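Local atomic coordinates of probable fimbrial chaperone YadV (Escherichia coli K-12, PDB entry 5GHU), a protein that probably acts as a periplasmic chaperone that assists the folding of fimbrial subunits and hands them to the outer-membrane usher. Residues Thr8-Lys13 and Lys17-Arg22; Val21-Lys26 and Leu31-Trp36; Ile70-Thr75 and Ile118-Arg123. All coordinates share one frame; numbering follows the deposited sequence. Where two conformers were deposited one is given.

Interaction 1 (Thr8-Lys13 and Lys17-Arg22)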
loop_
_atom_site.group_PDB
_atom_site.type_symbol
_atom_site.label_atom_id
_atom_site.label_comp_id
_atom_site.label_asym_id
_atom_site.label_seq_id
_atom_site.Cartn_x
_atom_site.Cartn_y
_atom_site.Cartn_z
ATOM N N THR A 8 0.378 -8.644 2.618
ATOM C CA THR A 8 0.823 -7.303 2.927
ATOM C C THR A 8 -0.071 -6.253 2.285
ATOM O O THR A 8 0.107 -5.059 2.542
ATOM C CB THR A 8 2.265 -7.054 2.480
ATOM O OG1 THR A 8 2.357 -7.228 1.059
ATOM C CG2 THR A 8 3.210 -7.988 3.203
ATOM N N ARG A 9 -1.041 -6.690 1.443
ATOM C CA ARG A 9 -2.080 -5.794 0.958
ATOM C C ARG A 9 -3.285 -6.644 0.612
ATOM O O ARG A 9 -3.174 -7.886 0.543
ATOM C CB ARG A 9 -1.632 -4.945 -0.266
ATOM C CG ARG A 9 -1.379 -5.804 -1.574
ATOM C CD ARG A 9 0.085 -5.709 -2.157
ATOM N NE ARG A 9 0.716 -4.388 -2.051
ATOM C CZ ARG A 9 0.849 -3.391 -2.940
ATOM N NH1 ARG A 9 1.541 -2.370 -2.426
ATOM N NH2 ARG A 9 0.463 -3.402 -4.270
ATOM N N VAL A 10 -4.426 -5.988 0.420
ATOM C CA VAL A 10 -5.678 -6.690 0.045
ATOM C C VAL A 10 -6.174 -6.073 -1.259
ATOM O O VAL A 10 -6.255 -4.852 -1.372
ATOM C CB VAL A 10 -6.772 -6.504 1.129
ATOM C CG1 VAL A 10 -8.037 -7.323 0.743
ATOM C CG2 VAL A 10 -6.266 -6.915 2.486
ATOM N N ILE A 11 -6.516 -6.903 -2.258
ATOM C CA ILE A 11 -7.135 -6.394 -3.469
ATOM C C ILE A 11 -8.627 -6.691 -3.381
ATOM O O ILE A 11 -9.019 -7.860 -3.148
ATOM C CB ILE A 11 -6.548 -7.064 -4.736
ATOM C CG1 ILE A 11 -5.015 -6.920 -4.765
ATOM C CG2 ILE A 11 -7.230 -6.517 -5.981
ATOM C CD1 ILE A 11 -4.458 -5.447 -4.681
ATOM N N TYR A 12 -9.439 -5.632 -3.522
ATOM C CA TYR A 12 -10.907 -5.779 -3.473
ATOM C C TYR A 12 -11.429 -5.444 -4.874
ATOM O O TYR A 12 -11.521 -4.286 -5.223
ATOM C CB TYR A 12 -11.519 -4.845 -2.405
ATOM C CG TYR A 12 -12.962 -5.209 -2.096
ATOM C CD1 TYR A 12 -13.945 -5.125 -3.063
ATOM C CD2 TYR A 12 -13.325 -5.555 -0.817
ATOM C CE1 TYR A 12 -15.271 -5.492 -2.778
ATOM C CE2 TYR A 12 -14.627 -5.893 -0.510
ATOM C CZ TYR A 12 -15.594 -5.848 -1.497
ATOM O OH TYR A 12 -16.896 -6.206 -1.177
ATOM N N LYS A 13 -11.740 -6.481 -5.677
ATOM C CA LYS A 13 -12.281 -6.240 -7.020
ATOM C C LYS A 13 -13.731 -5.904 -6.896
ATOM O O LYS A 13 -14.442 -6.488 -6.091
ATOM C CB LYS A 13 -12.024 -7.484 -7.909
ATOM C CG LYS A 13 -10.505 -7.705 -8.099
ATOM C CD LYS A 13 -10.294 -8.883 -9.062
ATOM C CE LYS A 13 -8.769 -9.103 -9.153
ATOM N NZ LYS A 13 -8.488 -10.255 -10.133
ATOM N N LYS A 17 -18.685 -9.614 -3.698
ATOM C CA LYS A 17 -19.627 -9.236 -2.657
ATOM C C LYS A 17 -18.861 -9.010 -1.359
ATOM O O LYS A 17 -19.225 -8.169 -0.545
ATOM C CB LYS A 17 -20.710 -10.327 -2.528
ATOM C CG LYS A 17 -21.571 -10.218 -1.300
ATOM C CD LYS A 17 -22.585 -9.078 -1.413
ATOM C CE LYS A 17 -23.665 -9.207 -0.343
ATOM N NZ LYS A 17 -24.232 -10.574 -0.346
ATOM N N SER A 18 -17.762 -9.732 -1.184
ATOM C CA SER A 18 -16.870 -9.515 -0.048
ATOM C C SER A 18 -15.518 -10.147 -0.341
ATOM O O SER A 18 -15.371 -10.893 -1.327
ATOM C CB SER A 18 -17.465 -10.109 1.233
ATOM O OG SER A 18 -17.555 -11.506 1.079
ATOM N N VAL A 19 -14.542 -9.836 0.506
ATOM C CA VAL A 19 -13.198 -10.384 0.441
ATOM C C VAL A 19 -12.767 -10.793 1.858
ATOM O O VAL A 19 -13.105 -10.090 2.821
ATOM C CB VAL A 19 -12.230 -9.335 -0.139
ATOM C CG1 VAL A 19 -10.792 -9.738 0.016
ATOM C CG2 VAL A 19 -12.600 -9.034 -1.572
ATOM N N ASN A 20 -12.018 -11.891 2.001
ATOM C CA ASN A 20 -11.600 -12.321 3.334
ATOM C C ASN A 20 -10.148 -11.980 3.595
ATOM O O ASN A 20 -9.292 -12.000 2.672
ATOM C CB ASN A 20 -11.809 -13.825 3.536
ATOM C CG ASN A 20 -13.263 -14.218 3.580
ATOM O OD1 ASN A 20 -14.132 -13.445 3.977
ATOM N ND2 ASN A 20 -13.533 -15.468 3.203
ATOM N N VAL A 21 -9.847 -11.638 4.838
ATOM C CA VAL A 21 -8.457 -11.439 5.247
ATOM C C VAL A 21 -8.244 -12.294 6.478
ATOM O O VAL A 21 -9.074 -12.282 7.373
ATOM C CB VAL A 21 -8.169 -9.968 5.609
ATOM C CG1 VAL A 21 -6.750 -9.821 6.146
ATOM C CG2 VAL A 21 -8.356 -9.100 4.376
ATOM N N ARG A 22 -7.117 -12.984 6.556
ATOM C CA ARG A 22 -6.890 -13.871 7.697
ATOM C C ARG A 22 -5.926 -13.275 8.728
ATOM O O ARG A 22 -4.886 -12.704 8.369
ATOM C CB ARG A 22 -6.345 -15.198 7.181
ATOM C CG ARG A 22 -6.049 -16.207 8.257
ATOM C CD ARG A 22 -7.324 -16.739 8.903
ATOM N NE ARG A 22 -6.981 -17.737 9.917
ATOM C CZ ARG A 22 -7.860 -18.581 10.465
ATOM N NH1 ARG A 22 -7.475 -19.465 11.387
ATOM N NH2 ARG A 22 -9.144 -18.507 10.112
#

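Interaction 2 (Val21-Lys26 and Leu31-Trp36)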
loop_
_atom_site.group_PDB
_atom_site.type_symbol
_atom_site.label_atom_id
_atom_site.label_comp_id
_atom_site.label_asym_id
_atom_site.label_seq_id
_atom_site.Cartn_x
_atom_site.Cartn_y
_atom_site.Cartn_z
ATOM N N VAL A 21 -9.847 -11.638 4.838
ATOM C CA VAL A 21 -8.457 -11.439 5.247
ATOM C C VAL A 21 -8.244 -12.294 6.478
ATOM O O VAL A 21 -9.074 -12.282 7.373
ATOM C CB VAL A 21 -8.169 -9.968 5.609
ATOM C CG1 VAL A 21 -6.750 -9.821 6.146
ATOM C CG2 VAL A 21 -8.356 -9.100 4.376
ATOM N N ARG A 22 -7.117 -12.984 6.556
ATOM C CA ARG A 22 -6.890 -13.871 7.697
ATOM C C ARG A 22 -5.926 -13.275 8.728
ATOM O O ARG A 22 -4.886 -12.704 8.369
ATOM C CB ARG A 22 -6.345 -15.198 7.181
ATOM C CG ARG A 22 -6.049 -16.207 8.257
ATOM C CD ARG A 22 -7.324 -16.739 8.903
ATOM N NE ARG A 22 -6.981 -17.737 9.917
ATOM C CZ ARG A 22 -7.860 -18.581 10.465
ATOM N NH1 ARG A 22 -7.475 -19.465 11.387
ATOM N NH2 ARG A 22 -9.144 -18.507 10.112
ATOM N N LEU A 23 -6.321 -13.386 9.992
ATOM C CA LEU A 23 -5.485 -13.050 11.152
ATOM C C LEU A 23 -5.050 -14.331 11.873
ATOM O O LEU A 23 -5.847 -15.287 12.037
ATOM C CB LEU A 23 -6.257 -12.179 12.128
ATOM C CG LEU A 23 -6.917 -10.956 11.480
ATOM C CD1 LEU A 23 -7.653 -10.187 12.578
ATOM C CD2 LEU A 23 -5.878 -10.044 10.762
ATOM N N GLU A 24 -3.824 -14.316 12.402
ATOM C CA GLU A 24 -3.334 -15.414 13.239
ATOM C C GLU A 24 -2.673 -14.836 14.469
ATOM O O GLU A 24 -1.926 -13.873 14.361
ATOM C CB GLU A 24 -2.320 -16.263 12.507
ATOM C CG GLU A 24 -2.892 -16.971 11.286
ATOM C CD GLU A 24 -3.787 -18.166 11.682
ATOM O OE1 GLU A 24 -3.595 -18.725 12.776
ATOM O OE2 GLU A 24 -4.681 -18.527 10.891
ATOM N N ASN A 25 -2.918 -15.452 15.613
ATOM C CA ASN A 25 -2.253 -15.081 16.862
ATOM C C ASN A 25 -1.046 -15.985 17.061
ATOM O O ASN A 25 -1.186 -17.138 17.454
ATOM C CB ASN A 25 -3.226 -15.178 18.030
ATOM C CG ASN A 25 -2.609 -14.725 19.350
ATOM O OD1 ASN A 25 -1.404 -14.455 19.419
ATOM N ND2 ASN A 25 -3.426 -14.676 20.409
ATOM N N LYS A 26 0.138 -15.470 16.759
ATOM C CA LYS A 26 1.378 -16.238 16.874
ATOM C C LYS A 26 1.914 -16.242 18.300
ATOM O O LYS A 26 2.912 -16.902 18.572
ATOM C CB LYS A 26 2.457 -15.676 15.942
ATOM C CG LYS A 26 2.071 -15.608 14.465
ATOM C CD LYS A 26 1.842 -16.990 13.857
ATOM C CE LYS A 26 3.141 -17.794 13.786
ATOM N NZ LYS A 26 2.958 -19.201 13.303
ATOM N N LEU A 31 -5.768 -12.799 22.780
ATOM C CA LEU A 31 -5.865 -11.342 22.626
ATOM C C LEU A 31 -7.263 -10.927 22.169
ATOM O O LEU A 31 -7.932 -11.680 21.466
ATOM C CB LEU A 31 -4.833 -10.840 21.607
ATOM C CG LEU A 31 -3.334 -10.819 21.926
ATOM C CD1 LEU A 31 -2.913 -12.032 22.650
ATOM C CD2 LEU A 31 -2.502 -10.711 20.656
ATOM N N LEU A 32 -7.707 -9.743 22.592
ATOM C CA LEU A 32 -8.866 -9.086 21.988
ATOM C C LEU A 32 -8.344 -8.364 20.774
ATOM O O LEU A 32 -7.352 -7.660 20.888
ATOM C CB LEU A 32 -9.529 -8.105 22.963
ATOM C CG LEU A 32 -9.947 -8.925 24.173
ATOM C CD1 LEU A 32 -10.469 -8.023 25.300
ATOM C CD2 LEU A 32 -10.976 -9.950 23.739
ATOM N N VAL A 33 -8.990 -8.544 19.621
ATOM C CA VAL A 33 -8.509 -7.940 18.394
ATOM C C VAL A 33 -9.594 -7.176 17.642
ATOM O O VAL A 33 -10.651 -7.712 17.341
ATOM C CB VAL A 33 -7.946 -9.042 17.476
ATOM C CG1 VAL A 33 -7.365 -8.433 16.170
ATOM C CG2 VAL A 33 -6.912 -9.851 18.261
ATOM N N GLN A 34 -9.316 -5.924 17.314
ATOM C CA GLN A 34 -10.259 -5.100 16.563
ATOM C C GLN A 34 -9.771 -4.956 15.136
ATOM O O GLN A 34 -8.575 -4.746 14.928
ATOM C CB GLN A 34 -10.392 -3.702 17.168
ATOM C CG GLN A 34 -11.040 -3.683 18.492
ATOM C CD GLN A 34 -11.336 -2.273 18.902
ATOM O OE1 GLN A 34 -10.665 -1.709 19.765
ATOM N NE2 GLN A 34 -12.369 -1.707 18.315
ATOM N N SER A 35 -10.699 -5.039 14.191
ATOM C CA SER A 35 -10.407 -4.949 12.769
ATOM C C SER A 35 -11.302 -3.868 12.190
ATOM O O SER A 35 -12.507 -3.869 12.461
ATOM C CB SER A 35 -10.680 -6.283 12.046
ATOM O OG SER A 35 -9.954 -7.339 12.642
ATOM N N TRP A 36 -10.749 -2.978 11.379
ATOM C CA TRP A 36 -11.592 -2.024 10.683
ATOM C C TRP A 36 -10.904 -1.439 9.472
ATOM O O TRP A 36 -9.669 -1.550 9.313
ATOM C CB TRP A 36 -12.030 -0.896 11.646
ATOM C CG TRP A 36 -10.931 0.137 11.965
ATOM C CD1 TRP A 36 -10.691 1.311 11.301
ATOM C CD2 TRP A 36 -9.957 0.081 13.029
ATOM N NE1 TRP A 36 -9.621 1.983 11.871
ATOM C CE2 TRP A 36 -9.171 1.258 12.943
ATOM C CE3 TRP A 36 -9.680 -0.840 14.044
ATOM C CZ2 TRP A 36 -8.112 1.512 13.799
ATOM C CZ3 TRP A 36 -8.642 -0.567 14.919
ATOM C CH2 TRP A 36 -7.877 0.621 14.799
#

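Interaction 3 (Ile70-Thr75 and Ile118-Arg123)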
loop_
_atom_site.group_PDB
_atom_site.type_symbol
_atom_site.label_atom_id
_atom_site.label_comp_id
_atom_site.label_asym_id
_atom_site.label_seq_id
_atom_site.Cartn_x
_atom_site.Cartn_y
_atom_site.Cartn_z
ATOM N N ILE A 70 -11.476 -12.388 8.753
ATOM C CA ILE A 70 -12.268 -11.158 8.782
ATOM C C ILE A 70 -12.880 -10.977 7.400
ATOM O O ILE A 70 -12.179 -11.004 6.411
ATOM C CB ILE A 70 -11.410 -9.930 9.134
ATOM C CG1 ILE A 70 -10.685 -10.169 10.466
ATOM C CG2 ILE A 70 -12.254 -8.633 9.170
ATOM C CD1 ILE A 70 -11.590 -10.385 11.714
ATOM N N LYS A 71 -14.174 -10.735 7.343
ATOM C CA LYS A 71 -14.829 -10.540 6.063
ATOM C C LYS A 71 -14.946 -9.035 5.808
ATOM O O LYS A 71 -15.500 -8.280 6.631
ATOM C CB LYS A 71 -16.216 -11.228 6.071
ATOM C CG LYS A 71 -17.113 -10.831 4.891
ATOM C CD LYS A 71 -18.434 -11.577 4.919
ATOM C CE LYS A 71 -18.242 -13.034 4.527
ATOM N NZ LYS A 71 -19.544 -13.764 4.412
ATOM N N LEU A 72 -14.422 -8.583 4.675
ATOM C CA LEU A 72 -14.492 -7.166 4.325
ATOM C C LEU A 72 -15.546 -7.020 3.257
ATOM O O LEU A 72 -15.556 -7.775 2.284
ATOM C CB LEU A 72 -13.153 -6.645 3.823
ATOM C CG LEU A 72 -11.984 -6.918 4.751
ATOM C CD1 LEU A 72 -10.676 -6.480 4.013
ATOM C CD2 LEU A 72 -12.164 -6.218 6.125
ATOM N N MET A 73 -16.445 -6.067 3.433
ATOM C CA MET A 73 -17.591 -5.983 2.542
ATOM C C MET A 73 -17.885 -4.543 2.116
ATOM O O MET A 73 -18.071 -3.675 2.962
ATOM C CB MET A 73 -18.812 -6.588 3.208
ATOM C CG MET A 73 -19.941 -6.670 2.263
ATOM S SD MET A 73 -21.367 -7.547 2.933
ATOM C CE MET A 73 -20.734 -9.149 3.362
ATOM N N TYR A 74 -17.912 -4.281 0.811
ATOM C CA TYR A 74 -18.265 -2.957 0.279
ATOM C C TYR A 74 -19.767 -2.713 0.439
ATOM O O TYR A 74 -20.573 -3.580 0.165
ATOM C CB TYR A 74 -17.844 -2.843 -1.192
ATOM C CG TYR A 74 -18.207 -1.550 -1.916
ATOM C CD1 TYR A 74 -17.630 -0.339 -1.561
ATOM C CD2 TYR A 74 -19.096 -1.564 -2.996
ATOM C CE1 TYR A 74 -17.960 0.849 -2.239
ATOM C CE2 TYR A 74 -19.429 -0.391 -3.685
ATOM C CZ TYR A 74 -18.847 0.810 -3.314
ATOM O OH TYR A 74 -19.179 1.972 -3.999
ATOM N N THR A 75 -20.121 -1.526 0.887
ATOM C CA THR A 75 -21.515 -1.238 1.202
ATOM C C THR A 75 -22.098 -0.243 0.213
ATOM O O THR A 75 -23.307 -0.064 0.164
ATOM C CB THR A 75 -21.661 -0.674 2.614
ATOM O OG1 THR A 75 -21.014 0.607 2.678
ATOM C CG2 THR A 75 -21.070 -1.624 3.652
ATOM N N ILE A 118 -2.488 -2.445 6.860
ATOM C CA ILE A 118 -2.055 -2.733 5.482
ATOM C C ILE A 118 -3.011 -2.084 4.515
ATOM O O ILE A 118 -4.127 -1.730 4.876
ATOM C CB ILE A 118 -2.007 -4.251 5.137
ATOM C CG1 ILE A 118 -3.391 -4.891 5.237
ATOM C CG2 ILE A 118 -0.975 -4.974 5.987
ATOM C CD1 ILE A 118 -3.385 -6.371 4.831
ATOM N N LYS A 119 -2.561 -1.866 3.287
ATOM C CA LYS A 119 -3.408 -1.211 2.277
ATOM C C LYS A 119 -4.439 -2.160 1.692
ATOM O O LYS A 119 -4.158 -3.347 1.432
ATOM C CB LYS A 119 -2.552 -0.690 1.128
ATOM C CG LYS A 119 -1.623 0.441 1.574
ATOM C CD LYS A 119 -0.574 0.689 0.435
ATOM C CE LYS A 119 0.594 1.595 0.841
ATOM N NZ LYS A 119 1.684 1.558 -0.210
ATOM N N LEU A 120 -5.615 -1.596 1.450
ATOM C CA LEU A 120 -6.649 -2.285 0.650
ATOM C C LEU A 120 -6.858 -1.462 -0.617
ATOM O O LEU A 120 -7.090 -0.252 -0.564
ATOM C CB LEU A 120 -7.961 -2.418 1.429
ATOM C CG LEU A 120 -9.078 -3.066 0.583
ATOM C CD1 LEU A 120 -9.994 -3.926 1.511
ATOM C CD2 LEU A 120 -9.912 -2.013 -0.137
ATOM N N PHE A 121 -6.731 -2.092 -1.780
ATOM C CA PHE A 121 -6.971 -1.376 -3.029
ATOM C C PHE A 121 -8.288 -1.819 -3.583
ATOM O O PHE A 121 -8.451 -3.023 -3.912
ATOM C CB PHE A 121 -5.849 -1.652 -4.068
ATOM C CG PHE A 121 -4.491 -1.189 -3.609
ATOM C CD1 PHE A 121 -4.128 0.110 -3.775
ATOM C CD2 PHE A 121 -3.581 -2.069 -2.999
ATOM C CE1 PHE A 121 -2.853 0.567 -3.367
ATOM C CE2 PHE A 121 -2.303 -1.590 -2.526
ATOM C CZ PHE A 121 -1.945 -0.289 -2.735
ATOM N N TYR A 122 -9.216 -0.871 -3.682
ATOM C CA TYR A 122 -10.507 -1.132 -4.325
ATOM C C TYR A 122 -10.332 -0.935 -5.833
ATOM O O TYR A 122 -9.949 0.162 -6.287
ATOM C CB TYR A 122 -11.579 -0.191 -3.749
ATOM C CG TYR A 122 -12.932 -0.495 -4.358
ATOM C CD1 TYR A 122 -13.717 -1.514 -3.852
ATOM C CD2 TYR A 122 -13.417 0.282 -5.401
ATOM C CE1 TYR A 122 -14.992 -1.754 -4.392
ATOM C CE2 TYR A 122 -14.691 0.073 -5.917
ATOM C CZ TYR A 122 -15.445 -0.953 -5.428
ATOM O OH TYR A 122 -16.725 -1.169 -5.960
ATOM N N ARG A 123 -10.579 -2.015 -6.623
ATOM C CA ARG A 123 -10.257 -2.010 -8.038
ATOM C C ARG A 123 -11.543 -2.236 -8.843
ATOM O O ARG A 123 -12.040 -3.359 -8.936
ATOM C CB ARG A 123 -9.236 -3.103 -8.365
ATOM C CG ARG A 123 -8.812 -3.061 -9.827
ATOM C CD ARG A 123 -7.769 -4.151 -10.120
ATOM N NE ARG A 123 -6.560 -3.703 -9.402
ATOM C CZ ARG A 123 -5.603 -4.547 -9.042
ATOM N NH1 ARG A 123 -5.661 -5.838 -9.406
ATOM N NH2 ARG A 123 -4.564 -4.104 -8.335
#

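Interaction 1 (Thr8-Lys13 and Lys17-Arg22)
Val-19 lays its CG2 methyl over one face of the Tyr-12 ring, displaced toward the rim, in a CH-pi contact. From Val-19 CG2 to the ring centroid of Tyr-12 is 3.9 Å, at 22° from the ring normal, and the nearest ring atom, Tyr-12 CD2, stands 3.6 Å from Val-19 CG2. With CG anti to the backbone N (chi1 -166°), the tyrosine sends its ring toward Ser-18 and Lys-17, where Tyr-12 OH ends 3.1 Å from Lys-17 O at the ring's edge. The hydroxyl of this buried tyrosine is hydrogen-bonded to the backbone N of Tyr-74, while Phe-53 meets the same ring edge-to-face. A tyrosine thus suits this place twice over, offering a flat apolar face to a valine and a polar tip to the backbone.

The two strands run nearly antiparallel, yet they face each other across the immunoglobulin-like sandwich of the N-terminal domain: strand 9-13 bonds to strand 114-123 in one layer, strand 19-25 to strand 67-74 in the other. Between the layers the valines interdigitate. Val-10 CG1 lies 3.7 Å from Val-19 CG1, the two side chains sliding past one another in opposite directions, and Val-10 CG2 touches Val-21 CG2 at 3.6 Å. Such short, branched side chains fit strands whose axes approach to 8.2 Å, and Ile-118 packs on Val-10 from the adjoining strand.

Interaction 2 (Val21-Lys26 and Leu31-Trp36)
A beta-arch of the immunoglobulin-like N-terminal domain brings this contact about: strands 21-25 and 31-36 follow one another in the chain, but the short turn between them carries the second into the opposite layer of the sandwich. Their axes approach to 9.9 Å, so side chains, not backbones, do the touching. Near the turn, both methyls of Leu-31 lie on one side of the Asn-25 amide, with Leu-31 CD1 against Asn-25 ND2 at 3.5 Å and Leu-31 CD2 4.1 Å from Asn-25 OD1. The amide is hydrogen-bonded at both ends: ND2 bonds to the carbonyls of Ile-62 and Asn-29, and OD1 to the N of Gly-27. With CG anti to the backbone N (chi1 -177°), Asn-25 sends this group inward, where a buried asparagine can tie the turn together by both of its ends. An alanine in place of Leu-31 would probably leave a gap beside the amide of Asn-25 and take away part of its apolar cover where the arch closes.

Further along, Leu-23 extends CD1 into the space between the layers, 4.0 Å from Val-33 CG1 and 3.7 Å from Ser-35 OG. The small serine leaves room for that methyl. Ile-62 of strand 53-62 flanks both Leu-23 and Val-33, Val-92 of strand 86-95 packs on Val-33, and Ile-3 of strand 3-5 covers Asn-25 and Leu-31.

Interaction 3 (Ile70-Thr75 and Ile118-Arg123)
Tyr-122 sets its hydroxyl over one face of the Tyr-74 ring, and these two tyrosines account for most of the surface buried here. The oxygen sits above the ring toward its rim, with Tyr-122 OH 3.6 Å from Tyr-74 CE2, while further back Tyr-122 CE1 comes to 4.1 Å from Tyr-74 CG. The ring planes make 34°, with the centroids 4.9 Å apart, an oblique meeting in which the two side chains cross at about a right angle. Both have CG anti to the backbone N (chi1 177° for Tyr-74 and -177° for Tyr-122), which sets CG beside the carbonyl carbon and brings the two rings together. Tyrosine suits position 74 because its ring supplies apolar surface to Tyr-122 and Phe-53 while its hydroxyl finds a backbone partner, the N of Leu-80. Leu-80 also packs against Tyr-122.

Strands 67-74 and 114-123 lie in the two opposed layers of the immunoglobulin-like sandwich in the N-terminal domain. Alternate residues, Leu-72 and Tyr-74 on one strand and Leu-120 and Tyr-122 on the other, point into the core. Two residues earlier on each strand than the aromatics, Leu-72 and Leu-120 reach for each other tip to tip, their CD1 methyls 3.6 Å apart. Leucines suit this spot: each is long enough that the pair can span the 9.9 Å between CA of Leu-72 and CA of Leu-120. Phe-90 of strand 86-95 and Ala-55 of strand 53-62 pack against Leu-72. On the reverse side of strand 114-123, Phe-121 meets the ring of Tyr-160, and Arg-123 forms salt bridges with Glu-85 and Asp-211.

How the interactions relate
All three contacts bridge the two layers of the same N-terminal sandwich. Interactions 1 and 3 are close neighbours, their centres about 5 Å apart: strands 19-25 and 67-74 lie side by side, with a probable hydrogen bond from Leu-72 N to Val-19 O (2.7 Å), and strand 9-13 runs beside strand 114-123 in the other layer. Interaction 2 lies about 15 Å from the centre of each, farther along the core, and shares Val-21 and Arg-22 with interaction 1. Ile-70 and Leu-72 help to join the packing: Leu-72 CD1 is 3.5 Å from Val-21 CG2, and Ile-70 CG1 is 3.7 Å from Leu-23 CD1.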